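Local structure of 3-hydroxyisobutyryl-CoA hydrolase (Mycobacterium thermoresistibile, 4HDT) at residues A178-M183 / P218-A224. The protein probably hydrolyses 3-hydroxyisobutyryl-CoA to 3-hydroxyisobutyrate and free coenzyme A, and binds zinc ions. Residues are numbered along the deposited sequence; the frame is centred on the assembly and turned at random.
Sequences ADAIVM and PPASPLA
Asp179 reaches from helix 177-183 to the start of helix 222-225, where its OD1 accepts two hydrogen bonds. Ser221 OG donates to Asp179 OD1 at 2.6 Å along the anti lone pair, whereas Leu223 N lies 2.9 Å from Asp179 OD1 and approaches 45° out of the carboxylate plane. With its N-H pointing almost straight at OD1 (160°), Leu223 offers one of the first-turn amides that have no acceptor within the helix. Ser221 is the N-cap: its OG, set anti to its own backbone N (chi1 163°), also accepts from Ala224 N at 3.0 Å. The hydroxyl thus bridges carboxylate and helix end, and the amides of the helix start would probably favour a charged aspartate. In this crotonase-family chain, the pairing joins a helix just ahead of edge strand 188-189 to the beginning of a later helical region. Apolar contacts flank the polar centre: Val182 CG2 packs on Ser221 CB at 3.7 Å, and Ala178 CB sits 3.2 Å from Pro219 O. At the upstream end of the loop, Pro218 CG touches Ile181 CD1 at 4.0 Å, and both residues rest on Tyr189. The other carboxylate oxygen, Asp179 OD2, accepts from Ser176 N, which should limit turning of the group.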
ATOM      1  N   ALA A 178      -3.818  13.108  -7.579  1.00 11.30           N
ATOM      2  CA  ALA A 178      -3.139  13.416  -8.839  1.00 11.79           C
ATOM      3  C   ALA A 178      -1.748  12.773  -8.825  1.00 11.41           C
ATOM      4  O   ALA A 178      -1.301  12.233  -9.850  1.00 11.37           O
ATOM      5  CB  ALA A 178      -3.032  14.926  -9.026  1.00 12.39           C
ATOM      6  N   ASP A 179      -1.087  12.815  -7.677  1.00 11.23           N
ATOM      7  CA  ASP A 179       0.222  12.195  -7.500  1.00 11.47           C
ATOM      8  C   ASP A 179       0.073  10.698  -7.722  1.00 10.87           C
ATOM      9  O   ASP A 179       0.928  10.063  -8.311  1.00 11.06           O
ATOM     10  CB  ASP A 179       0.766  12.409  -6.091  1.00 11.72           C
ATOM     11  CG  ASP A 179       1.047  13.862  -5.734  1.00 12.58           C
ATOM     12  OD1 ASP A 179       1.348  14.683  -6.651  1.00 14.45           O
ATOM     13  OD2 ASP A 179       1.001  14.180  -4.512  1.00 12.16           O
ATOM     14  N   ALA A 180      -0.975  10.100  -7.148  1.00 10.52           N
ATOM     15  CA  ALA A 180      -1.178   8.644  -7.294  1.00 10.04           C
ATOM     16  C   ALA A 180      -1.306   8.240  -8.749  1.00 10.11           C
ATOM     17  O   ALA A 180      -0.777   7.177  -9.153  1.00 10.19           O
ATOM     18  CB  ALA A 180      -2.398   8.198  -6.496  1.00  9.97           C
ATOM     19  N   ILE A 181      -1.996   9.041  -9.547  1.00 10.46           N
ATOM     20  CA  ILE A 181      -2.120   8.737 -10.981  1.00 10.81           C
ATOM     21  C   ILE A 181      -0.736   8.851 -11.638  1.00 11.11           C
ATOM     22  O   ILE A 181      -0.327   7.977 -12.425  1.00 10.71           O
ATOM     23  CB  ILE A 181      -3.164   9.644 -11.641  1.00 11.26           C
ATOM     24  CG1 ILE A 181      -4.552   9.324 -11.038  1.00 11.35           C
ATOM     25  CG2 ILE A 181      -3.167   9.483 -13.161  1.00 11.80           C
ATOM     26  CD1 ILE A 181      -5.620  10.334 -11.436  1.00 12.02           C
ATOM     27  N   VAL A 182       0.016   9.904 -11.316  1.00 11.30           N
ATOM     28  CA  VAL A 182       1.372  10.045 -11.869  1.00 11.71           C
ATOM     29  C   VAL A 182       2.273   8.829 -11.500  1.00 11.54           C
ATOM     30  O   VAL A 182       3.047   8.344 -12.321  1.00 11.41           O
ATOM     31  CB  VAL A 182       1.989  11.403 -11.392  1.00 12.27           C
ATOM     32  CG1 VAL A 182       3.510  11.395 -11.488  1.00 12.71           C
ATOM     33  CG2 VAL A 182       1.343  12.549 -12.148  1.00 12.96           C
ATOM     34  N   MET A 183       2.092   8.312 -10.283  1.00 11.52           N
ATOM     35  CA  MET A 183       2.967   7.235  -9.840  0.70 11.77           C
ATOM     36  C   MET A 183       2.503   5.849 -10.280  1.00 11.04           C
ATOM     37  O   MET A 183       3.221   4.891 -10.050  1.00 10.99           O
ATOM     38  CB  MET A 183       3.224   7.297  -8.341  0.70 12.81           C
ATOM     39  CG  MET A 183       4.367   8.275  -7.996  0.70 13.68           C
ATOM     40  SD  MET A 183       5.009   7.902  -6.348  0.70 16.67           S
ATOM     41  CE  MET A 183       3.482   8.324  -5.562  0.70 14.81           C
ATOM     42  N   PRO A 218      -7.168  15.366 -13.760  1.00 22.13           N
ATOM     43  CA  PRO A 218      -6.696  15.643 -12.418  1.00 21.69           C
ATOM     44  C   PRO A 218      -6.027  16.997 -12.335  1.00 22.12           C
ATOM     45  O   PRO A 218      -5.534  17.496 -13.338  1.00 23.67           O
ATOM     46  CB  PRO A 218      -5.677  14.527 -12.119  1.00 20.90           C
ATOM     47  CG  PRO A 218      -5.498  13.778 -13.388  1.00 21.51           C
ATOM     48  CD  PRO A 218      -6.556  14.171 -14.354  1.00 21.56           C
ATOM     49  N   PRO A 219      -5.981  17.567 -11.138  1.00 22.44           N
ATOM     50  CA  PRO A 219      -5.197  18.784 -11.025  1.00 22.45           C
ATOM     51  C   PRO A 219      -3.703  18.488 -11.063  1.00 21.90           C
ATOM     52  O   PRO A 219      -3.254  17.329 -11.145  1.00 20.05           O
ATOM     53  CB  PRO A 219      -5.613  19.331  -9.677  1.00 23.07           C
ATOM     54  CG  PRO A 219      -5.986  18.151  -8.877  1.00 22.56           C
ATOM     55  CD  PRO A 219      -6.549  17.149  -9.850  1.00 22.46           C
ATOM     56  N   ALA A 220      -2.930  19.563 -11.106  1.00 21.95           N
ATOM     57  CA  ALA A 220      -1.489  19.484 -11.010  1.00 21.34           C
ATOM     58  C   ALA A 220      -1.014  18.575  -9.871  1.00 20.18           C
ATOM     59  O   ALA A 220      -1.537  18.622  -8.768  1.00 21.61           O
ATOM     60  CB  ALA A 220      -0.950  20.891 -10.793  1.00 21.76           C
ATOM     61  N   SER A 221      -0.052  17.710 -10.183  1.00 18.87           N
ATOM     62  CA  SER A 221       0.613  16.820  -9.224  1.00 17.31           C
ATOM     63  C   SER A 221       1.819  17.541  -8.589  1.00 17.79           C
ATOM     64  O   SER A 221       2.808  17.820  -9.256  1.00 16.86           O
ATOM     65  CB  SER A 221       1.071  15.527  -9.906  1.00 16.06           C
ATOM     66  OG  SER A 221       2.043  14.791  -9.170  1.00 15.10           O
ATOM     67  N   PRO A 222       1.754  17.848  -7.291  1.00 18.43           N
ATOM     68  CA  PRO A 222       2.952  18.424  -6.691  1.00 18.83           C
ATOM     69  C   PRO A 222       4.125  17.467  -6.697  1.00 18.10           C
ATOM     70  O   PRO A 222       5.267  17.873  -6.821  1.00 18.73           O
ATOM     71  CB  PRO A 222       2.512  18.736  -5.253  1.00 20.09           C
ATOM     72  CG  PRO A 222       1.034  18.623  -5.238  1.00 20.47           C
ATOM     73  CD  PRO A 222       0.661  17.683  -6.312  1.00 19.38           C
ATOM     74  N   LEU A 223       3.874  16.159  -6.599  1.00 17.62           N
ATOM     75  CA  LEU A 223       4.985  15.254  -6.664  1.00 18.05           C
ATOM     76  C   LEU A 223       5.712  15.306  -8.008  1.00 18.17           C
ATOM     77  O   LEU A 223       6.951  15.263  -8.072  1.00 19.26           O
ATOM     78  CB  LEU A 223       4.521  13.810  -6.342  1.00 18.71           C
ATOM     79  CG  LEU A 223       5.494  12.938  -5.596  1.00 19.73           C
ATOM     80  CD1 LEU A 223       6.097  13.628  -4.396  1.00 21.21           C
ATOM     81  CD2 LEU A 223       4.725  11.698  -5.126  1.00 19.17           C
ATOM     82  N   ALA A 224       4.962  15.354  -9.108  1.00 17.42           N
ATOM     83  CA  ALA A 224       5.541  15.491 -10.434  1.00 17.60           C
ATOM     84  C   ALA A 224       6.427  16.732 -10.541  1.00 18.18           C
ATOM     85  O   ALA A 224       7.472  16.681 -11.160  1.00 17.79           O
ATOM     86  CB  ALA A 224       4.477  15.507 -11.520  1.00 18.00           C
TER